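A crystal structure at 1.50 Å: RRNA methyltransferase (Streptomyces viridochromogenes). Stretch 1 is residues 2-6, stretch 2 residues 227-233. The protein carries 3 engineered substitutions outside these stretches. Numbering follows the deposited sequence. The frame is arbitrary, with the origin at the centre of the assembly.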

# COMPACT_ATOMS: atom_id res chain seq x y z
N SER A 2 1.52 -10.39 -18.54
CA SER A 2 0.35 -10.79 -17.70
C SER A 2 -0.91 -10.02 -18.08
O SER A 2 -0.83 -8.93 -18.64
N ALA A 3 -2.05 -10.61 -17.73
CA ALA A 3 -3.36 -10.00 -17.93
C ALA A 3 -4.00 -9.70 -16.58
O ALA A 3 -3.75 -10.41 -15.60
N TYR A 4 -4.81 -8.65 -16.53
CA TYR A 4 -5.64 -8.37 -15.37
C TYR A 4 -6.68 -9.46 -15.17
O TYR A 4 -7.51 -9.69 -16.04
N ARG A 5 -6.58 -10.16 -14.04
CA ARG A 5 -7.49 -11.23 -13.66
C ARG A 5 -8.69 -10.71 -12.87
O ARG A 5 -9.78 -11.28 -12.92
N HIS A 6 -8.49 -9.61 -12.13
CA HIS A 6 -9.47 -9.10 -11.18
C HIS A 6 -9.96 -7.74 -11.58
O HIS A 6 -11.17 -7.48 -11.58
N LEU A 227 4.79 -17.78 -4.94
CA LEU A 227 3.41 -18.21 -5.13
C LEU A 227 2.92 -17.81 -6.51
O LEU A 227 2.23 -18.57 -7.16
N GLU A 228 3.28 -16.60 -6.93
CA GLU A 228 2.74 -15.95 -8.12
C GLU A 228 3.61 -14.73 -8.52
O GLU A 228 4.20 -14.06 -7.67
N ARG A 229 3.65 -14.46 -9.83
CA ARG A 229 4.30 -13.31 -10.41
C ARG A 229 3.39 -12.64 -11.43
O ARG A 229 2.52 -13.27 -12.00
N LEU A 230 3.56 -11.33 -11.59
CA LEU A 230 2.95 -10.62 -12.70
C LEU A 230 3.87 -9.54 -13.27
O LEU A 230 4.80 -9.07 -12.60
N LYS A 231 3.62 -9.19 -14.53
CA LYS A 231 4.31 -8.12 -15.25
C LYS A 231 3.25 -7.28 -15.94
O LYS A 231 2.49 -7.80 -16.77
N ILE A 232 3.15 -6.01 -15.57
CA ILE A 232 2.24 -5.07 -16.22
C ILE A 232 3.02 -3.80 -16.49
O ILE A 232 3.56 -3.20 -15.57
N GLY A 233 3.07 -3.40 -17.75
CA GLY A 233 3.85 -2.25 -18.16
C GLY A 233 5.32 -2.44 -17.81
O GLY A 233 5.92 -3.53 -18.05

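The strongest polar link between the two stretches is the salt bridge between Arg-5 and Glu-228. Both residues direct their CA-to-CB bonds toward the opposing stretch, and both begin with chi1 in t (-160° for Arg-5, -158° for Glu-228) and chi2 in t, so each side chain reaches out in extended form before meeting its partner. Arg-5 then turns at chi3, which lies in m at -64°, and brings its guanidinium alongside the carboxylate. Arg-5 NH1 donates to Glu-228 OE2 at 2.9 Å with an N-H...acceptor angle of 152°, and the oxygen sits at the edge of the guanidinium, near its plane, where the N-H groups of an arginine point. Length and charge suit this pair well: two long, flexible side chains can span a gap that the backbones leave wide. Both carboxylate oxygens of Glu-228 also have hydrogen-bonding partners elsewhere in the structure.

At the other end of stretch 1, Ser-2 engages the edge of the strand. Its CB points toward stretch 2, and the m rotamer (chi1 -59°) places the hydroxyl where a backbone amide can use it: Lys-231 N donates to Ser-2 OG at 3.1 Å, with an angle of 161°. A weak hydrogen bond runs the other way, from Ser-2 N to Lys-231 O at 3.3 Å. Serine thus meets both the amide and the carbonyl of one strand residue, its short side chain supplying the acceptor and its own backbone nitrogen the donor. The small hydroxyl also fits closely against the strand, with Ser-2 OG 3.4 Å from Leu-230 CA and 3.6 Å from Leu-230 CB. One water extends this polar patch: it lies 2.9 Å from Ser-2 OG and donates a weak hydrogen bond to Arg-229 O at 3.3 Å, linking the hydroxyl to a carbonyl that lies 4.3 Å from Ser-2 OG.

The apolar packing centres on Ile-232, which points toward stretch 1 with chi1 and chi2 both in m. Its branched side chain reaches two residues. Ile-232 CD1 approaches Ser-2 O at 3.5 Å and lies over one face of the Tyr-4 ring, while Ile-232 CG2 comes within 3.8 Å of Tyr-4 CZ and 3.2 Å of Tyr-4 OH. Tyr-4 leaves its backbone sideways, yet its m rotamer (chi1 -68°) carries the end of the ring nearer to the strand. A broad aromatic ring suits this place because one flat face lies under the Ile-232 CD1 methyl, while Ile-232 CG2 packs against the hydroxyl end of the ring.

Around this centre the contacts thin out. Leu-230, buried and pointing toward stretch 1 with both chi angles in p, touches Ser-2. The side chains of Arg-229 and Lys-231 start sideways and lead away at their ends, so these residues contribute chiefly through their backbones. Ala-3 points away from the strand and makes no contact with it.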

# COMPACT_ATOMS: atom_id res chain seq x y z
CB SER A 2 0.64 -10.57 -16.21
OG SER A 2 1.77 -11.29 -15.77
CB ALA A 3 -4.26 -10.92 -18.74
CB TYR A 4 -6.33 -7.01 -15.50
CG TYR A 4 -5.39 -5.84 -15.46
CD1 TYR A 4 -4.89 -5.36 -14.25
CD2 TYR A 4 -5.00 -5.19 -16.62
CE1 TYR A 4 -4.03 -4.29 -14.21
CE2 TYR A 4 -4.13 -4.11 -16.59
CZ TYR A 4 -3.65 -3.66 -15.37
OH TYR A 4 -2.80 -2.58 -15.31
CB ARG A 5 -6.71 -12.24 -12.81
CG ARG A 5 -7.34 -13.60 -12.72
CD ARG A 5 -6.57 -14.58 -11.87
NE ARG A 5 -5.25 -14.85 -12.45
CZ ARG A 5 -4.11 -14.89 -11.76
NH1 ARG A 5 -4.08 -14.71 -10.45
NH2 ARG A 5 -2.98 -15.15 -12.40
CB HIS A 6 -8.85 -9.02 -9.78
CG HIS A 6 -8.54 -10.36 -9.22
ND1 HIS A 6 -7.30 -10.95 -9.35
CD2 HIS A 6 -9.31 -11.24 -8.53
CE1 HIS A 6 -7.32 -12.14 -8.78
NE2 HIS A 6 -8.53 -12.34 -8.28
CB LEU A 227 2.46 -17.59 -4.09
CG LEU A 227 2.68 -17.87 -2.62
CD1 LEU A 227 1.76 -16.98 -1.79
CD2 LEU A 227 2.44 -19.32 -2.30
CB GLU A 228 1.31 -15.47 -7.85
CG GLU A 228 0.46 -15.27 -9.09
CD GLU A 228 -0.97 -14.90 -8.77
OE1 GLU A 228 -1.60 -15.53 -7.89
OE2 GLU A 228 -1.51 -14.01 -9.43
CB ARG A 229 5.57 -13.73 -11.14
CG ARG A 229 6.69 -14.11 -10.25
CD ARG A 229 7.88 -14.56 -11.06
NE ARG A 229 8.96 -15.05 -10.21
CZ ARG A 229 9.79 -14.28 -9.53
NH1 ARG A 229 9.69 -12.96 -9.58
NH2 ARG A 229 10.73 -14.84 -8.79
CB LEU A 230 1.55 -10.09 -12.34
CG LEU A 230 1.43 -8.86 -11.44
CD1 LEU A 230 2.03 -7.60 -12.05
CD2 LEU A 230 -0.04 -8.59 -11.12
CB LYS A 231 5.22 -8.72 -16.32
CG LYS A 231 6.34 -9.59 -15.76
CD LYS A 231 7.01 -10.40 -16.88
CE LYS A 231 7.90 -9.51 -17.76
NZ LYS A 231 8.25 -10.14 -19.06
CB ILE A 232 1.03 -4.77 -15.31
CG1 ILE A 232 0.26 -6.06 -14.96
CG2 ILE A 232 0.11 -3.73 -15.95
CD1 ILE A 232 -0.55 -6.62 -16.08
O HOH W 1 4.01 -13.03 -14.99